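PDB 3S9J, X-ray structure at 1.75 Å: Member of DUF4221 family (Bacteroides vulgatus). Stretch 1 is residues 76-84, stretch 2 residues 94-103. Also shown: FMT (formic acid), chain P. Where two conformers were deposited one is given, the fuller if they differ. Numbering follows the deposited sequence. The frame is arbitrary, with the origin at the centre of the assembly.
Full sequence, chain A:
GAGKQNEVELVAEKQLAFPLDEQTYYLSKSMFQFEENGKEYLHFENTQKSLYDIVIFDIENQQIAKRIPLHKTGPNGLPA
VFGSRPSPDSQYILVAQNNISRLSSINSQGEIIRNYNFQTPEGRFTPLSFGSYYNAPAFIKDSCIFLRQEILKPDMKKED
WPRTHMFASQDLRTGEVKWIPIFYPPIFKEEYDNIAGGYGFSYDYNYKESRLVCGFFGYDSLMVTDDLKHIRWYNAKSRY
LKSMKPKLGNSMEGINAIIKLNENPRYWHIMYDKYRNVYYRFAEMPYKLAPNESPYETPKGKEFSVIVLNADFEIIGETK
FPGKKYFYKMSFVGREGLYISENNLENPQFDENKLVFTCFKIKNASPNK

Stretch 1 (76-84) NGLPAVFGS
Stretch 2, residues 94-103: LVAQNNISRL

Residues 76-84 are irregular; after a bend at Pro-79 and Ala-80, residues 81-84 run extended and antiparallel to the strand 94-97 and become strand only at Ser-84, which faces Val-95 as a non-hydrogen-bonded pair (CA-CA 4.2 Å). Two backbone hydrogen bonds set the register: Ala-96 N to Gly-83 O and Phe-82 N to Ala-96 O, both 2.9 Å and nearly straight.

Gly-83 (phi/psi 117/133) suits its place because at these angles a CB would be jammed against the carbonyl O of Phe-82; the small methyl of Ala-96 fits beside this bare backbone. On the face of Ser-84 and Val-95, Ser-84 CB packs 3.6 Å from Val-95 CG1 (chi1 m), while Val-95 CG2 meets Val-81 CG2 (t) at 4.3 Å and Leu-78 CD2 (m, t) at 4.2 Å, a buried aliphatic cluster.

Gln-97 (m, t, chi3 69°) reaches into the bend at 78-80. Gln-97 OE1 accepts a hydrogen bond from Ala-80 N at 2.9 Å; Pro-79 N, 3.1 Å from Gln-97 OE1, has no hydrogen to offer. Gln-97 NE2 donates to water 1 (3.1 Å), which also joins Gly-77 O and Arg-102 NH1, both at 2.8 Å.

Beyond the strand, the 3-10 segment 98-99 leads to Ile-100 (p, t), whose CD1 packs 3.8 Å from Pro-79 CG. The contact between the stretches buries 546 Å², both sides summed.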

ATOM      1  N   ASN A  76      -3.977  27.570   5.109  1.00 35.17           N
ATOM      2  CA  ASN A  76      -4.179  26.120   5.087  1.00 31.65           C
ATOM      3  C   ASN A  76      -3.423  25.459   3.946  1.00 29.56           C
ATOM      4  O   ASN A  76      -3.773  24.384   3.496  1.00 28.02           O
ATOM      5  CB  ASN A  76      -5.672  25.845   5.027  1.00 30.93           C
ATOM      6  CG  ASN A  76      -6.375  26.302   6.286  1.00 32.31           C
ATOM      7  OD1 ASN A  76      -6.007  25.877   7.394  1.00 29.60           O
ATOM      8  ND2 ASN A  76      -7.354  27.194   6.144  1.00 34.69           N
ATOM      9  N   GLY A  77      -2.339  26.096   3.511  1.00 28.16           N
ATOM     10  CA  GLY A  77      -1.556  25.613   2.400  1.00 26.25           C
ATOM     11  C   GLY A  77      -0.826  24.303   2.654  1.00 27.71           C
ATOM     12  O   GLY A  77      -0.108  24.147   3.658  1.00 28.17           O
ATOM     13  N   LEU A  78      -1.064  23.359   1.750  1.00 25.24           N
ATOM     14  CA  LEU A  78      -0.422  22.062   1.714  1.00 24.96           C
ATOM     15  C   LEU A  78       0.266  21.959   0.374  1.00 26.23           C
ATOM     16  O   LEU A  78      -0.348  21.525  -0.613  1.00 25.02           O
ATOM     17  CB  LEU A  78      -1.446  20.959   1.849  1.00 27.03           C
ATOM     18  CG  LEU A  78      -2.327  20.998   3.094  1.00 28.00           C
ATOM     19  CD1 LEU A  78      -3.593  20.181   2.857  1.00 30.17           C
ATOM     20  CD2 LEU A  78      -1.590  20.489   4.333  1.00 26.10           C
ATOM     21  N   PRO A  79       1.565  22.336   0.317  1.00 27.20           N
ATOM     22  CA  PRO A  79       2.266  22.431  -0.958  1.00 29.06           C
ATOM     23  C   PRO A  79       2.450  21.153  -1.742  1.00 26.93           C
ATOM     24  O   PRO A  79       2.574  21.220  -2.965  1.00 28.02           O
ATOM     25  CB  PRO A  79       3.658  22.977  -0.556  1.00 30.64           C
ATOM     26  CG  PRO A  79       3.448  23.672   0.718  1.00 31.31           C
ATOM     27  CD  PRO A  79       2.390  22.856   1.430  1.00 31.37           C
ATOM     28  N   ALA A  80       2.501  19.984  -1.088  1.00 23.11           N
ATOM     29  CA  ALA A  80       2.996  18.776  -1.753  1.00 22.79           C
ATOM     30  C   ALA A  80       2.437  17.451  -1.248  1.00 21.70           C
ATOM     31  O   ALA A  80       3.179  16.484  -0.984  1.00 22.60           O
ATOM     32  CB  ALA A  80       4.522  18.737  -1.703  1.00 22.83           C
ATOM     33  N   VAL A  81       1.117  17.394  -1.150  1.00 23.02           N
ATOM     34  CA  VAL A  81       0.428  16.199  -0.718  1.00 22.94           C
ATOM     35  C   VAL A  81       0.611  15.035  -1.669  1.00 24.72           C
ATOM     36  O   VAL A  81       0.423  15.142  -2.899  1.00 23.45           O
ATOM     37  CB  VAL A  81      -1.083  16.445  -0.557  1.00 24.56           C
ATOM     38  CG1 VAL A  81      -1.831  15.127  -0.217  1.00 21.56           C
ATOM     39  CG2 VAL A  81      -1.333  17.535   0.457  1.00 23.64           C
ATOM     40  N   PHE A  82       1.052  13.943  -1.080  1.00 21.32           N
ATOM     41  CA  PHE A  82       1.088  12.653  -1.733  0.50 22.30           C
ATOM     42  C   PHE A  82       1.046  11.561  -0.676  1.00 23.80           C
ATOM     43  O   PHE A  82       2.037  11.113  -0.100  1.00 22.99           O
ATOM     44  CB  PHE A  82       2.215  12.485  -2.749  0.50 26.49           C
ATOM     45  CG  PHE A  82       1.754  11.755  -3.970  0.50 24.67           C
ATOM     46  CD1 PHE A  82       0.643  12.222  -4.662  0.50 27.33           C
ATOM     47  CD2 PHE A  82       2.364  10.598  -4.399  0.50 35.97           C
ATOM     48  CE1 PHE A  82       0.153  11.562  -5.767  0.50 26.82           C
ATOM     49  CE2 PHE A  82       1.890   9.949  -5.524  0.50 29.98           C
ATOM     50  CZ  PHE A  82       0.765  10.448  -6.194  0.50 21.88           C
ATOM     51  N   GLY A  83      -0.182  11.170  -0.403  1.00 21.17           N
ATOM     52  CA  GLY A  83      -0.506  10.211   0.625  1.00 20.75           C
ATOM     53  C   GLY A  83      -1.370  10.902   1.677  1.00 18.51           C
ATOM     54  O   GLY A  83      -1.041  11.990   2.172  1.00 20.92           O
ATOM     55  N   SER A  84      -2.448  10.240   2.061  1.00 19.35           N
ATOM     56  CA  SER A  84      -3.386  10.768   3.041  1.00 19.75           C
ATOM     57  C   SER A  84      -4.201   9.638   3.613  1.00 21.01           C
ATOM     58  O   SER A  84      -4.509   8.657   2.917  1.00 20.19           O
ATOM     59  CB  SER A  84      -4.269  11.865   2.431  1.00 21.58           C
ATOM     60  OG  SER A  84      -4.987  11.368   1.316  1.00 21.15           O
ATOM     61  N   LEU A  94      -4.405  12.556   8.302  1.00 20.47           N
ATOM     62  CA  LEU A  94      -2.982  12.825   8.234  1.00 21.84           C
ATOM     63  C   LEU A  94      -2.543  12.777   6.761  1.00 21.23           C
ATOM     64  O   LEU A  94      -2.951  11.891   6.017  1.00 20.31           O
ATOM     65  CB  LEU A  94      -2.213  11.814   9.076  1.00 21.65           C
ATOM     66  CG  LEU A  94      -2.305  12.071  10.597  1.00 23.04           C
ATOM     67  CD1 LEU A  94      -1.760  10.877  11.392  1.00 29.24           C
ATOM     68  CD2 LEU A  94      -1.553  13.369  10.927  1.00 28.29           C
ATOM     69  N   VAL A  95      -1.723  13.746   6.366  1.00 20.55           N
ATOM     70  CA  VAL A  95      -1.253  13.793   4.991  0.50 19.57           C
ATOM     71  C   VAL A  95       0.263  13.882   4.964  1.00 21.52           C
ATOM     72  O   VAL A  95       0.893  14.516   5.805  1.00 20.93           O
ATOM     73  CB  VAL A  95      -1.873  14.940   4.127  0.50 18.81           C
ATOM     74  CG1 VAL A  95      -3.441  14.903   4.164  0.50 19.54           C
ATOM     75  CG2 VAL A  95      -1.333  16.312   4.551  0.50 20.89           C
ATOM     76  N   ALA A  96       0.832  13.184   3.995  1.00 19.96           N
ATOM     77  CA  ALA A  96       2.288  13.110   3.791  1.00 20.12           C
ATOM     78  C   ALA A  96       2.677  14.081   2.677  1.00 21.43           C
ATOM     79  O   ALA A  96       2.062  14.100   1.604  1.00 21.42           O
ATOM     80  CB  ALA A  96       2.735  11.694   3.412  1.00 21.27           C
ATOM     81  N   GLN A  97       3.706  14.885   2.940  1.00 20.84           N
ATOM     82  CA  GLN A  97       4.228  15.831   1.960  1.00 21.04           C
ATOM     83  C   GLN A  97       5.728  15.587   1.833  1.00 21.61           C
ATOM     84  O   GLN A  97       6.566  16.377   2.307  1.00 22.96           O
ATOM     85  CB  GLN A  97       3.888  17.266   2.340  1.00 22.05           C
ATOM     86  CG  GLN A  97       2.416  17.523   2.652  1.00 21.50           C
ATOM     87  CD  GLN A  97       2.100  18.954   2.757  1.00 23.61           C
ATOM     88  OE1 GLN A  97       2.134  19.677   1.759  1.00 24.64           O
ATOM     89  NE2 GLN A  97       1.796  19.407   3.969  1.00 22.30           N
ATOM     90  N   ASN A  98       6.045  14.461   1.215  1.00 21.81           N
ATOM     91  CA  ASN A  98       7.439  14.051   1.014  1.00 24.36           C
ATOM     92  C   ASN A  98       8.384  15.154   0.552  1.00 24.72           C
ATOM     93  O   ASN A  98       9.469  15.322   1.126  1.00 25.62           O
ATOM     94  CB  ASN A  98       7.500  12.901   0.042  1.00 25.78           C
ATOM     95  CG  ASN A  98       8.922  12.416  -0.214  1.00 29.37           C
ATOM     96  OD1 ASN A  98       9.469  11.689   0.575  1.00 32.00           O
ATOM     97  ND2 ASN A  98       9.502  12.808  -1.354  1.00 28.77           N
ATOM     98  N   ASN A  99       8.011  15.910  -0.490  1.00 23.12           N
ATOM     99  CA  ASN A  99       8.959  16.774  -1.155  1.00 25.27           C
ATOM    100  C   ASN A  99       9.401  17.931  -0.283  1.00 28.42           C
ATOM    101  O   ASN A  99      10.419  18.537  -0.553  1.00 26.49           O
ATOM    102  CB  ASN A  99       8.395  17.300  -2.474  1.00 27.76           C
ATOM    103  CG  ASN A  99       8.282  16.227  -3.534  1.00 28.81           C
ATOM    104  OD1 ASN A  99       8.730  15.091  -3.363  1.00 30.66           O
ATOM    105  ND2 ASN A  99       7.660  16.600  -4.675  1.00 35.85           N
ATOM    106  N   ILE A 100       8.650  18.229   0.780  1.00 25.79           N
ATOM    107  CA  ILE A 100       8.992  19.283   1.705  1.00 25.95           C
ATOM    108  C   ILE A 100       9.234  18.769   3.154  1.00 24.44           C
ATOM    109  O   ILE A 100       9.244  19.563   4.093  1.00 26.01           O
ATOM    110  CB  ILE A 100       7.943  20.449   1.703  1.00 27.32           C
ATOM    111  CG1 ILE A 100       6.541  19.954   2.096  1.00 24.30           C
ATOM    112  CG2 ILE A 100       7.916  21.187   0.331  1.00 31.66           C
ATOM    113  CD1 ILE A 100       5.603  21.088   2.482  1.00 27.41           C
ATOM    114  N   SER A 101       9.434  17.462   3.299  1.00 24.64           N
ATOM    115  CA  SER A 101       9.730  16.842   4.584  1.00 25.68           C
ATOM    116  C   SER A 101       8.679  17.179   5.654  1.00 26.02           C
ATOM    117  O   SER A 101       9.027  17.525   6.786  1.00 26.91           O
ATOM    118  CB  SER A 101      11.135  17.267   5.029  1.00 27.82           C
ATOM    119  OG  SER A 101      12.107  16.629   4.179  1.00 27.46           O
ATOM    120  N   ARG A 102       7.402  17.097   5.301  1.00 22.83           N
ATOM    121  CA  ARG A 102       6.341  17.544   6.205  1.00 23.58           C
ATOM    122  C   ARG A 102       5.219  16.524   6.272  1.00 24.38           C
ATOM    123  O   ARG A 102       4.790  15.992   5.244  1.00 22.34           O
ATOM    124  CB  ARG A 102       5.777  18.902   5.757  1.00 21.60           C
ATOM    125  CG  ARG A 102       4.695  19.491   6.652  1.00 27.56           C
ATOM    126  CD  ARG A 102       4.154  20.816   6.120  1.00 29.19           C
ATOM    127  NE  ARG A 102       5.183  21.842   6.138  1.00 31.28           N
ATOM    128  CZ  ARG A 102       5.110  23.049   5.559  1.00 31.38           C
ATOM    129  NH1 ARG A 102       4.033  23.467   4.904  1.00 30.08           N
ATOM    130  NH2 ARG A 102       6.150  23.868   5.653  1.00 37.38           N
ATOM    131  N   LEU A 103       4.767  16.255   7.500  1.00 22.99           N
ATOM    132  CA  LEU A 103       3.507  15.594   7.759  0.50 21.91           C
ATOM    133  C   LEU A 103       2.520  16.657   8.245  1.00 22.49           C
ATOM    134  O   LEU A 103       2.904  17.566   8.975  1.00 22.76           O
ATOM    135  CB  LEU A 103       3.725  14.530   8.838  0.50 23.37           C
ATOM    136  CG  LEU A 103       2.559  13.724   9.372  0.50 25.85           C
ATOM    137  CD1 LEU A 103       2.185  12.650   8.383  0.50 22.07           C
ATOM    138  CD2 LEU A 103       3.000  13.113  10.679  0.50 26.85           C
TER
HETATM  139  C   FMT P 414       5.818  19.777  -4.870  1.00 63.49           C
HETATM  140  O1  FMT P 414       7.022  19.685  -4.559  1.00 59.04           O
HETATM  141  O2  FMT P 414       5.243  20.862  -5.081  1.00 64.04           O
HETATM  142  O   HOH W   1       1.465  22.285   4.990  1.00 25.12           O
HETATM  143  O   HOH W   2       5.510  15.424  -2.013  1.00 24.30           O
HETATM  144  O   HOH W   3       4.493  12.204   0.448  1.00 27.79           O